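Side-chain contacts in putative acetyltransferase (Staphylococcus aureus subsp. aureus Mu50, PDB 3H4Q), which is of unknown function but, as a GNAT family member, probably transfers an acetyl group from acetyl-coenzyme A to an unidentified acceptor: residues A[30-35]-A[68-73]; A[90-95]-A[179-184]; A[140-145]-A[158-163]. One frame throughout, in Å; residues are numbered along the deposited sequence.

Overall arrangement
The three contacts pack different parts of one mixed sheet of the GNAT fold. Interaction 1 sets a helix against strand 70-75, near one edge; interactions 2 and 3 lie toward the other edge, around strands 139-143 and 181-185. Interaction 1 is remote, its centre about 24 Å from that of interaction 2 and about 21 Å from that of interaction 3. The latter two have centres about 8 Å apart and touch: Tyr93 OH lies 2.8 Å from Asp143 OD2 and Tyr180 N 2.8 Å from Thr144 OG1, both probable hydrogen bonds. Asp68, Tyr69 and Tyr71, in the segment of Leu70 and Val72 but outside the contact itself, help line the pocket holding a polyethylene glycol molecule.

Interaction 1: residues A[30-35]-A[68-73]; sequences DQILNL and DYLYVL
Helical Ile32 faces strand residue Val72 where the two backbones come nearest, their CA atoms 8.4 Å apart, a spacing that apolar side chains of moderate length can bridge. Ile32 and Leu70 extend toward one another and meet end on. The CG1 branch of Ile32 stands anti to the carbonyl carbon (chi1 -70°) and CD1 continues in an extended arm (chi2 170°), which carries the methyl away from the helix. There Ile32 CD1 lies 3.6 Å from Leu70 CD2, and the other branch, Leu70 CD1, is 4.2 Å from the same methyl. The second partner is Val72, whose CG1 lies 4.3 Å from Ile32 CD1, a looser touch than that of Leu70. One isoleucine methyl therefore serves two strand residues, two positions apart and both directed to the helix. The contact is wholly apolar, with no hydrogen bond across it; branched aliphatic side chains suit such a place because all three residues are buried.

Around these side chains, Gln31 hydrogen-bonds through OE1 and NE2 to the backbone at Ile79 and Asp77, tying the helix to the turn after strand 70-75 and the start of strand 78-86. Asp68, at positive phi, ends helix 57-66 in a Schellman motif and delivers the chain to the strand. Ile32 also packs on Ile65 and Leu70 on Phe61, so helices 29-42 and 57-66 share this face of the sheet, while Tyr71 and Leu73 pack on helix 120-134 on the opposite face.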
loop_
_atom_site.group_PDB
_atom_site.type_symbol
_atom_site.label_atom_id
_atom_site.label_comp_id
_atom_site.label_asym_id
_atom_site.label_seq_id
_atom_site.Cartn_x
_atom_site.Cartn_y
_atom_site.Cartn_z
ATOM N N ASP A 30 13.579 8.800 6.825
ATOM C CA ASP A 30 13.448 8.914 8.266
ATOM C C ASP A 30 11.975 9.073 8.671
ATOM O O ASP A 30 11.539 8.467 9.628
ATOM C CB ASP A 30 14.348 10.018 8.847
ATOM C CG ASP A 30 14.062 11.388 8.290
ATOM O OD1 ASP A 30 13.218 11.513 7.362
ATOM O OD2 ASP A 30 14.708 12.351 8.783
ATOM N N GLN A 31 11.197 9.842 7.918
ATOM C CA GLN A 31 9.787 9.998 8.244
ATOM C C GLN A 31 9.030 8.707 7.945
ATOM O O GLN A 31 8.200 8.271 8.734
ATOM C CB GLN A 31 9.174 11.208 7.531
ATOM C CG GLN A 31 9.703 12.535 8.088
ATOM C CD GLN A 31 8.835 13.731 7.724
ATOM O OE1 GLN A 31 7.680 13.846 8.159
ATOM N NE2 GLN A 31 9.401 14.649 6.953
ATOM N N ILE A 32 9.349 8.076 6.824
ATOM C CA ILE A 32 8.711 6.809 6.474
ATOM C C ILE A 32 8.933 5.787 7.604
ATOM O O ILE A 32 7.985 5.167 8.092
ATOM C CB ILE A 32 9.263 6.258 5.155
ATOM C CG1 ILE A 32 8.793 7.145 3.985
ATOM C CG2 ILE A 32 8.783 4.835 4.963
ATOM C CD1 ILE A 32 9.476 6.848 2.634
ATOM N N LEU A 33 10.186 5.652 8.041
ATOM C CA LEU A 33 10.504 4.724 9.118
ATOM C C LEU A 33 9.769 5.063 10.413
ATOM O O LEU A 33 9.246 4.169 11.074
ATOM C CB LEU A 33 12.008 4.653 9.358
ATOM C CG LEU A 33 12.795 3.977 8.241
ATOM C CD1 LEU A 33 14.293 4.047 8.512
ATOM C CD2 LEU A 33 12.353 2.531 8.094
ATOM N N ASN A 34 9.705 6.342 10.765
ATOM C CA ASN A 34 9.015 6.740 11.986
ATOM C C ASN A 34 7.506 6.443 11.910
ATOM O O ASN A 34 6.882 6.202 12.919
ATOM C CB ASN A 34 9.271 8.205 12.279
ATOM C CG ASN A 34 8.663 8.654 13.577
ATOM O OD1 ASN A 34 9.160 8.355 14.654
ATOM N ND2 ASN A 34 7.600 9.425 13.477
ATOM N N LEU A 35 6.918 6.453 10.718
ATOM C CA LEU A 35 5.498 6.083 10.585
ATOM C C LEU A 35 5.317 4.580 10.850
ATOM O O LEU A 35 4.348 4.166 11.490
ATOM C CB LEU A 35 4.930 6.451 9.215
ATOM C CG LEU A 35 4.740 7.948 8.957
ATOM C CD1 LEU A 35 4.187 8.178 7.546
ATOM C CD2 LEU A 35 3.847 8.634 9.980
ATOM N N ASP A 68 10.892 3.847 -7.723
ATOM C CA ASP A 68 9.701 4.686 -7.794
ATOM C C ASP A 68 8.422 3.877 -7.634
ATOM O O ASP A 68 7.504 3.987 -8.447
ATOM C CB ASP A 68 9.656 5.531 -9.082
ATOM C CG ASP A 68 10.600 6.698 -9.048
ATOM O OD1 ASP A 68 11.208 6.978 -7.978
ATOM O OD2 ASP A 68 10.735 7.354 -10.111
ATOM N N TYR A 69 8.368 3.057 -6.593
ATOM C CA TYR A 69 7.156 2.291 -6.296
ATOM C C TYR A 69 6.482 2.787 -5.023
ATOM O O TYR A 69 5.452 2.226 -4.620
ATOM C CB TYR A 69 7.458 0.794 -6.081
ATOM C CG TYR A 69 7.911 -0.033 -7.256
ATOM C CD1 TYR A 69 7.588 0.307 -8.565
ATOM C CD2 TYR A 69 8.542 -1.259 -7.044
ATOM C CE1 TYR A 69 7.966 -0.508 -9.632
ATOM C CE2 TYR A 69 8.918 -2.081 -8.113
ATOM C CZ TYR A 69 8.624 -1.692 -9.401
ATOM O OH TYR A 69 8.970 -2.481 -10.479
ATOM N N LEU A 70 7.045 3.815 -4.382
ATOM C CA LEU A 70 6.520 4.288 -3.106
ATOM C C LEU A 70 6.026 5.717 -3.223
ATOM O O LEU A 70 6.731 6.570 -3.715
ATOM C CB LEU A 70 7.607 4.151 -2.019
ATOM C CG LEU A 70 7.256 4.487 -0.556
ATOM C CD1 LEU A 70 8.089 3.623 0.405
ATOM C CD2 LEU A 70 7.394 5.989 -0.185
ATOM N N TYR A 71 4.790 5.961 -2.815
ATOM C CA TYR A 71 4.227 7.312 -2.796
ATOM C C TYR A 71 4.054 7.741 -1.351
ATOM O O TYR A 71 3.811 6.882 -0.475
ATOM C CB TYR A 71 2.842 7.355 -3.413
ATOM C CG TYR A 71 2.723 7.126 -4.893
ATOM C CD1 TYR A 71 2.547 5.858 -5.411
ATOM C CD2 TYR A 71 2.720 8.198 -5.775
ATOM C CE1 TYR A 71 2.384 5.659 -6.767
ATOM C CE2 TYR A 71 2.570 8.010 -7.129
ATOM C CZ TYR A 71 2.398 6.741 -7.618
ATOM O OH TYR A 71 2.249 6.563 -8.965
ATOM N N VAL A 72 4.127 9.055 -1.121
ATOM C CA VAL A 72 3.929 9.661 0.195
ATOM C C VAL A 72 2.878 10.758 0.106
ATOM O O VAL A 72 2.667 11.326 -0.973
ATOM C CB VAL A 72 5.218 10.317 0.770
ATOM C CG1 VAL A 72 6.274 9.264 1.074
ATOM C CG2 VAL A 72 5.752 11.432 -0.155
ATOM N N LEU A 73 2.184 11.021 1.219
ATOM C CA LEU A 73 1.239 12.146 1.286
ATOM C C LEU A 73 1.951 13.111 2.221
ATOM O O LEU A 73 2.332 12.743 3.331
ATOM C CB LEU A 73 -0.147 11.719 1.763
ATOM C CG LEU A 73 -1.226 12.819 1.737
ATOM C CD1 LEU A 73 -2.603 12.212 1.745
ATOM C CD2 LEU A 73 -1.088 13.749 2.904
#

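Interaction 2: residues A[90-95]-A[179-184]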
loop_
_atom_site.group_PDB
_atom_site.type_symbol
_atom_site.label_atom_id
_atom_site.label_comp_id
_atom_site.label_asym_id
_atom_site.label_seq_id
_atom_site.Cartn_x
_atom_site.Cartn_y
_atom_site.Cartn_z
ATOM N N ALA A 90 3.492 -11.880 -4.627
ATOM C CA ALA A 90 4.089 -12.785 -3.647
ATOM C C ALA A 90 4.085 -14.207 -4.169
ATOM O O ALA A 90 3.087 -14.645 -4.743
ATOM C CB ALA A 90 3.321 -12.719 -2.320
ATOM N N GLU A 91 5.196 -14.921 -3.966
ATOM C CA GLU A 91 5.311 -16.309 -4.399
ATOM C C GLU A 91 4.144 -17.116 -3.856
ATOM O O GLU A 91 3.611 -17.964 -4.560
ATOM C CB GLU A 91 6.634 -16.930 -3.934
ATOM N N TRP A 92 3.725 -16.835 -2.623
ATOM C CA TRP A 92 2.620 -17.581 -2.015
ATOM C C TRP A 92 1.249 -17.306 -2.633
ATOM O O TRP A 92 0.316 -18.080 -2.402
ATOM C CB TRP A 92 2.570 -17.391 -0.495
ATOM C CG TRP A 92 2.156 -16.044 -0.028
ATOM C CD1 TRP A 92 2.965 -14.971 0.197
ATOM C CD2 TRP A 92 0.832 -15.628 0.309
ATOM N NE1 TRP A 92 2.225 -13.904 0.645
ATOM C CE2 TRP A 92 0.911 -14.280 0.723
ATOM C CE3 TRP A 92 -0.416 -16.259 0.297
ATOM C CZ2 TRP A 92 -0.211 -13.552 1.126
ATOM C CZ3 TRP A 92 -1.535 -15.529 0.694
ATOM C CH2 TRP A 92 -1.421 -14.190 1.105
ATOM N N TYR A 93 1.108 -16.211 -3.385
ATOM C CA TYR A 93 -0.146 -15.937 -4.104
ATOM C C TYR A 93 -0.447 -17.142 -5.008
ATOM O O TYR A 93 -1.597 -17.561 -5.117
ATOM C CB TYR A 93 -0.071 -14.636 -4.926
ATOM C CG TYR A 93 -0.218 -13.322 -4.164
ATOM C CD1 TYR A 93 -0.100 -13.258 -2.775
ATOM C CD2 TYR A 93 -0.398 -12.119 -4.851
ATOM C CE1 TYR A 93 -0.222 -12.056 -2.099
ATOM C CE2 TYR A 93 -0.510 -10.904 -4.168
ATOM C CZ TYR A 93 -0.424 -10.883 -2.793
ATOM O OH TYR A 93 -0.531 -9.690 -2.096
ATOM N N ASP A 94 0.590 -17.735 -5.603
ATOM C CA ASP A 94 0.422 -18.929 -6.441
ATOM C C ASP A 94 -0.256 -20.114 -5.725
ATOM O O ASP A 94 -0.716 -21.041 -6.391
ATOM C CB ASP A 94 1.769 -19.406 -7.007
ATOM C CG ASP A 94 2.377 -18.433 -7.998
ATOM O OD1 ASP A 94 1.855 -17.315 -8.147
ATOM O OD2 ASP A 94 3.391 -18.784 -8.629
ATOM N N ASP A 95 -0.300 -20.094 -4.388
ATOM C CA ASP A 95 -0.947 -21.157 -3.604
ATOM C C ASP A 95 -2.470 -20.973 -3.444
ATOM O O ASP A 95 -3.117 -21.826 -2.851
ATOM C CB ASP A 95 -0.312 -21.262 -2.198
ATOM C CG ASP A 95 1.192 -21.553 -2.234
ATOM O OD1 ASP A 95 1.632 -22.385 -3.075
ATOM O OD2 ASP A 95 1.928 -20.968 -1.392
ATOM N N PHE A 179 -5.205 -14.732 7.990
ATOM C CA PHE A 179 -4.761 -13.747 7.015
ATOM C C PHE A 179 -5.438 -14.052 5.695
ATOM O O PHE A 179 -5.795 -15.192 5.419
ATOM C CB PHE A 179 -3.231 -13.774 6.869
ATOM C CG PHE A 179 -2.693 -15.027 6.229
ATOM C CD1 PHE A 179 -2.564 -16.198 6.961
ATOM C CD2 PHE A 179 -2.293 -15.025 4.901
ATOM C CE1 PHE A 179 -2.067 -17.362 6.378
ATOM C CE2 PHE A 179 -1.788 -16.183 4.308
ATOM C CZ PHE A 179 -1.676 -17.353 5.052
ATOM N N TYR A 180 -5.614 -13.025 4.874
ATOM C CA TYR A 180 -6.289 -13.197 3.604
ATOM C C TYR A 180 -5.580 -12.444 2.503
ATOM O O TYR A 180 -4.877 -11.458 2.741
ATOM C CB TYR A 180 -7.740 -12.678 3.679
ATOM C CG TYR A 180 -8.546 -13.188 4.859
ATOM C CD1 TYR A 180 -9.188 -14.414 4.813
ATOM C CD2 TYR A 180 -8.670 -12.424 6.021
ATOM C CE1 TYR A 180 -9.911 -14.872 5.890
ATOM C CE2 TYR A 180 -9.389 -12.881 7.107
ATOM C CZ TYR A 180 -10.007 -14.098 7.038
ATOM O OH TYR A 180 -10.741 -14.545 8.117
ATOM N N ALA A 181 -5.786 -12.932 1.290
ATOM C CA ALA A 181 -5.323 -12.274 0.096
ATOM C C ALA A 181 -6.595 -11.658 -0.419
ATOM O O ALA A 181 -7.679 -12.203 -0.208
ATOM C CB ALA A 181 -4.782 -13.264 -0.889
ATOM N N TYR A 182 -6.461 -10.524 -1.088
ATOM C CA TYR A 182 -7.597 -9.806 -1.626
ATOM C C TYR A 182 -7.381 -9.404 -3.081
ATOM O O TYR A 182 -6.240 -9.193 -3.521
ATOM C CB TYR A 182 -7.765 -8.492 -0.876
ATOM C CG TYR A 182 -8.237 -8.567 0.549
ATOM C CD1 TYR A 182 -7.333 -8.686 1.599
ATOM C CD2 TYR A 182 -9.580 -8.424 0.854
ATOM C CE1 TYR A 182 -7.761 -8.708 2.905
ATOM C CE2 TYR A 182 -10.024 -8.455 2.164
ATOM C CZ TYR A 182 -9.111 -8.592 3.182
ATOM O OH TYR A 182 -9.554 -8.613 4.476
ATOM N N TYR A 183 -8.487 -9.271 -3.812
ATOM C CA TYR A 183 -8.441 -8.737 -5.160
ATOM C C TYR A 183 -9.564 -7.740 -5.318
ATOM O O TYR A 183 -10.562 -7.785 -4.606
ATOM C CB TYR A 183 -8.578 -9.834 -6.226
ATOM C CG TYR A 183 -9.953 -10.446 -6.296
ATOM C CD1 TYR A 183 -10.955 -9.876 -7.077
ATOM C CD2 TYR A 183 -10.252 -11.581 -5.580
ATOM C CE1 TYR A 183 -12.221 -10.427 -7.129
ATOM C CE2 TYR A 183 -11.515 -12.140 -5.622
ATOM C CZ TYR A 183 -12.496 -11.561 -6.400
ATOM O OH TYR A 183 -13.753 -12.125 -6.443
ATOM N N LYS A 184 -9.380 -6.836 -6.266
ATOM C CA LYS A 184 -10.399 -5.872 -6.645
ATOM C C LYS A 184 -10.466 -5.866 -8.159
ATOM O O LYS A 184 -9.437 -5.709 -8.823
ATOM C CB LYS A 184 -10.085 -4.457 -6.160
ATOM C CG LYS A 184 -11.152 -3.475 -6.615
ATOM C CD LYS A 184 -10.999 -2.063 -6.094
ATOM C CE LYS A 184 -12.327 -1.312 -6.319
ATOM N NZ LYS A 184 -12.321 0.069 -5.757
#
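Asp95 N donates to Trp92 O at 2.9 Å, closing a turn of the 3-10 segment from which the Trp92 indole extends to Phe179 and Ala181. The meeting with Phe179 is an offset edge-to-face aromatic pair: the phenyl edge is directed at the indole face, with the planes at 72° and the centroids of the six-membered rings 5.4 Å apart. Phe179 CE2 makes the touch, 3.7 Å from Trp92 CZ3, which lies near the phenyl plane. The two side chains run antiparallel past each other, so they meet at the near rims of their six-membered rings. Ala181 adds a small apolar contact, its CB 4.0 Å from Trp92 CH2; a single methyl fits beside the broad indole. Tyr93 takes the indole face remote from Phe179, with CD1 3.8 Å above the ring plane and over its centre, so the indole is sandwiched between two aromatic residues.

Through the Tyr93 hydroxyl the 3-10 segment is tied to strand 139-143, while the Phe179 ring also meets that of Phe145. The contact thus lays the loop between strands 78-86 and 106-112 over the start of strand 181-185, which runs antiparallel to strand 139-143.

Interaction 3: residues A[140-145]-A[158-163]; sequences ILTDTF and FGFHKV
Phe160 sends its ring toward Ile140 and Thr142, and its CB starts the approach: CG stands anti to the carbonyl carbon (chi1 -77°), which aims the ring at strand 139-143. Beyond CG, the CD2 atom comes first to the Thr142 methyl, 3.8 Å from CG2. Phe160 CE2 has the closest partners, Ile140 O at 3.5 Å and Thr142 CG2 at 3.6 Å, both oblique to the ring. Leu141 CA lies near the ring plane, beyond this same edge. The tip, CZ, ends 3.9 Å from Ile140 CG2. The side chains of Ile140 and Thr142 both run roughly perpendicular to the phenylalanine, so the flat ring slots in beside two beta-branched residues. Threonine is apt here because its two branches separate the tasks: CG2 packs on the ring, while OG1, anti to the backbone N, hydrogen-bonds to Ile108 O.

Gly159, whose positive phi favours glycine, is the C-prime residue of a Schellman motif that ends helix 153-157 and leads into Phe160. The ring also packs on Tyr182 and meets Phe125 of helix 120-134. Phe160 thereby spans the intervening strand 181-185, joining the 161-162 edge of the sheet to strand 139-143.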
loop_
_atom_site.group_PDB
_atom_site.type_symbol
_atom_site.label_atom_id
_atom_site.label_comp_id
_atom_site.label_asym_id
_atom_site.label_seq_id
_atom_site.Cartn_x
_atom_site.Cartn_y
_atom_site.Cartn_z
ATOM N N ILE A 140 -6.428 -5.265 -9.168
ATOM C CA ILE A 140 -5.445 -4.776 -8.212
ATOM C C ILE A 140 -5.540 -5.740 -7.022
ATOM O O ILE A 140 -6.644 -6.057 -6.567
ATOM C CB ILE A 140 -5.655 -3.260 -7.880
ATOM C CG1 ILE A 140 -4.630 -2.753 -6.896
ATOM C CG2 ILE A 140 -7.005 -2.976 -7.289
ATOM C CD1 ILE A 140 -4.762 -1.230 -6.700
ATOM N N LEU A 141 -4.411 -6.297 -6.589
ATOM C CA LEU A 141 -4.428 -7.210 -5.447
ATOM C C LEU A 141 -3.626 -6.759 -4.219
ATOM O O LEU A 141 -2.892 -5.761 -4.252
ATOM C CB LEU A 141 -4.219 -8.667 -5.870
ATOM C CG LEU A 141 -3.455 -9.169 -7.096
ATOM C CD1 LEU A 141 -2.125 -9.769 -6.743
ATOM C CD2 LEU A 141 -4.272 -10.266 -7.718
ATOM N N THR A 142 -3.863 -7.429 -3.100
ATOM C CA THR A 142 -3.204 -7.066 -1.861
ATOM C C THR A 142 -3.463 -8.161 -0.852
ATOM O O THR A 142 -3.980 -9.209 -1.206
ATOM C CB THR A 142 -3.708 -5.705 -1.331
ATOM O OG1 THR A 142 -2.917 -5.298 -0.202
ATOM C CG2 THR A 142 -5.188 -5.760 -0.966
ATOM N N ASP A 143 -3.081 -7.936 0.396
ATOM C CA ASP A 143 -3.282 -8.936 1.422
ATOM C C ASP A 143 -3.343 -8.285 2.796
ATOM O O ASP A 143 -2.945 -7.125 2.967
ATOM C CB ASP A 143 -2.194 -10.021 1.336
ATOM C CG ASP A 143 -0.800 -9.479 1.567
ATOM O OD1 ASP A 143 -0.469 -9.214 2.739
ATOM O OD2 ASP A 143 -0.022 -9.370 0.590
ATOM N N THR A 144 -3.852 -9.040 3.765
ATOM C CA THR A 144 -4.017 -8.558 5.133
ATOM C C THR A 144 -2.789 -7.824 5.656
ATOM O O THR A 144 -2.906 -6.794 6.333
ATOM C CB THR A 144 -4.303 -9.716 6.067
ATOM O OG1 THR A 144 -5.523 -10.340 5.663
ATOM C CG2 THR A 144 -4.425 -9.241 7.501
ATOM N N PHE A 145 -1.614 -8.325 5.289
ATOM C CA PHE A 145 -0.371 -7.785 5.802
ATOM C C PHE A 145 0.012 -6.444 5.255
ATOM O O PHE A 145 0.910 -5.827 5.791
ATOM C CB PHE A 145 0.781 -8.773 5.603
ATOM C CG PHE A 145 0.494 -10.140 6.146
ATOM C CD1 PHE A 145 0.256 -10.320 7.503
ATOM C CD2 PHE A 145 0.466 -11.247 5.306
ATOM C CE1 PHE A 145 -0.014 -11.585 8.019
ATOM C CE2 PHE A 145 0.204 -12.515 5.813
ATOM C CZ PHE A 145 -0.039 -12.680 7.172
ATOM N N PHE A 158 -12.831 -0.088 0.155
ATOM C CA PHE A 158 -12.482 -0.062 -1.264
ATOM C C PHE A 158 -12.955 -1.229 -2.114
ATOM O O PHE A 158 -12.520 -1.381 -3.254
ATOM C CB PHE A 158 -10.996 0.162 -1.401
ATOM C CG PHE A 158 -10.578 1.516 -0.931
ATOM C CD1 PHE A 158 -10.764 2.629 -1.759
ATOM C CD2 PHE A 158 -10.027 1.697 0.337
ATOM C CE1 PHE A 158 -10.397 3.898 -1.336
ATOM C CE2 PHE A 158 -9.656 2.947 0.777
ATOM C CZ PHE A 158 -9.840 4.061 -0.057
ATOM N N GLY A 159 -13.871 -2.028 -1.580
ATOM C CA GLY A 159 -14.446 -3.107 -2.340
ATOM C C GLY A 159 -13.553 -4.273 -2.718
ATOM O O GLY A 159 -13.761 -4.874 -3.779
ATOM N N PHE A 160 -12.575 -4.613 -1.872
ATOM C CA PHE A 160 -11.755 -5.807 -2.125
ATOM C C PHE A 160 -12.481 -7.037 -1.653
ATOM O O PHE A 160 -13.314 -6.973 -0.735
ATOM C CB PHE A 160 -10.407 -5.735 -1.442
ATOM C CG PHE A 160 -9.430 -4.850 -2.144
ATOM C CD1 PHE A 160 -9.531 -3.476 -2.046
ATOM C CD2 PHE A 160 -8.411 -5.388 -2.885
ATOM C CE1 PHE A 160 -8.632 -2.659 -2.691
ATOM C CE2 PHE A 160 -7.509 -4.587 -3.524
ATOM C CZ PHE A 160 -7.614 -3.220 -3.433
ATOM N N HIS A 161 -12.157 -8.161 -2.286
ATOM C CA HIS A 161 -12.776 -9.449 -1.976
ATOM C C HIS A 161 -11.705 -10.416 -1.517
ATOM O O HIS A 161 -10.637 -10.467 -2.113
ATOM C CB HIS A 161 -13.477 -9.991 -3.223
ATOM C CG HIS A 161 -14.658 -9.174 -3.643
ATOM N ND1 HIS A 161 -14.534 -7.985 -4.328
ATOM C CD2 HIS A 161 -15.985 -9.363 -3.457
ATOM C CE1 HIS A 161 -15.735 -7.478 -4.551
ATOM N NE2 HIS A 161 -16.632 -8.295 -4.033
ATOM N N LYS A 162 -11.984 -11.147 -0.444
ATOM C CA LYS A 162 -11.067 -12.147 0.094
ATOM C C LYS A 162 -10.960 -13.366 -0.803
ATOM O O LYS A 162 -11.886 -13.670 -1.552
ATOM C CB LYS A 162 -11.584 -12.677 1.429
ATOM C CG LYS A 162 -11.619 -11.677 2.531
ATOM C CD LYS A 162 -12.165 -12.305 3.802
ATOM C CE LYS A 162 -12.049 -11.311 4.922
ATOM N NZ LYS A 162 -12.826 -10.074 4.607
ATOM N N VAL A 163 -9.846 -14.086 -0.679
ATOM C CA VAL A 163 -9.628 -15.346 -1.404
ATOM C C VAL A 163 -8.897 -16.328 -0.494
ATOM O O VAL A 163 -8.168 -15.910 0.412
ATOM C CB VAL A 163 -8.816 -15.138 -2.691
ATOM C CG1 VAL A 163 -9.612 -14.329 -3.690
ATOM C CG2 VAL A 163 -7.488 -14.446 -2.391
#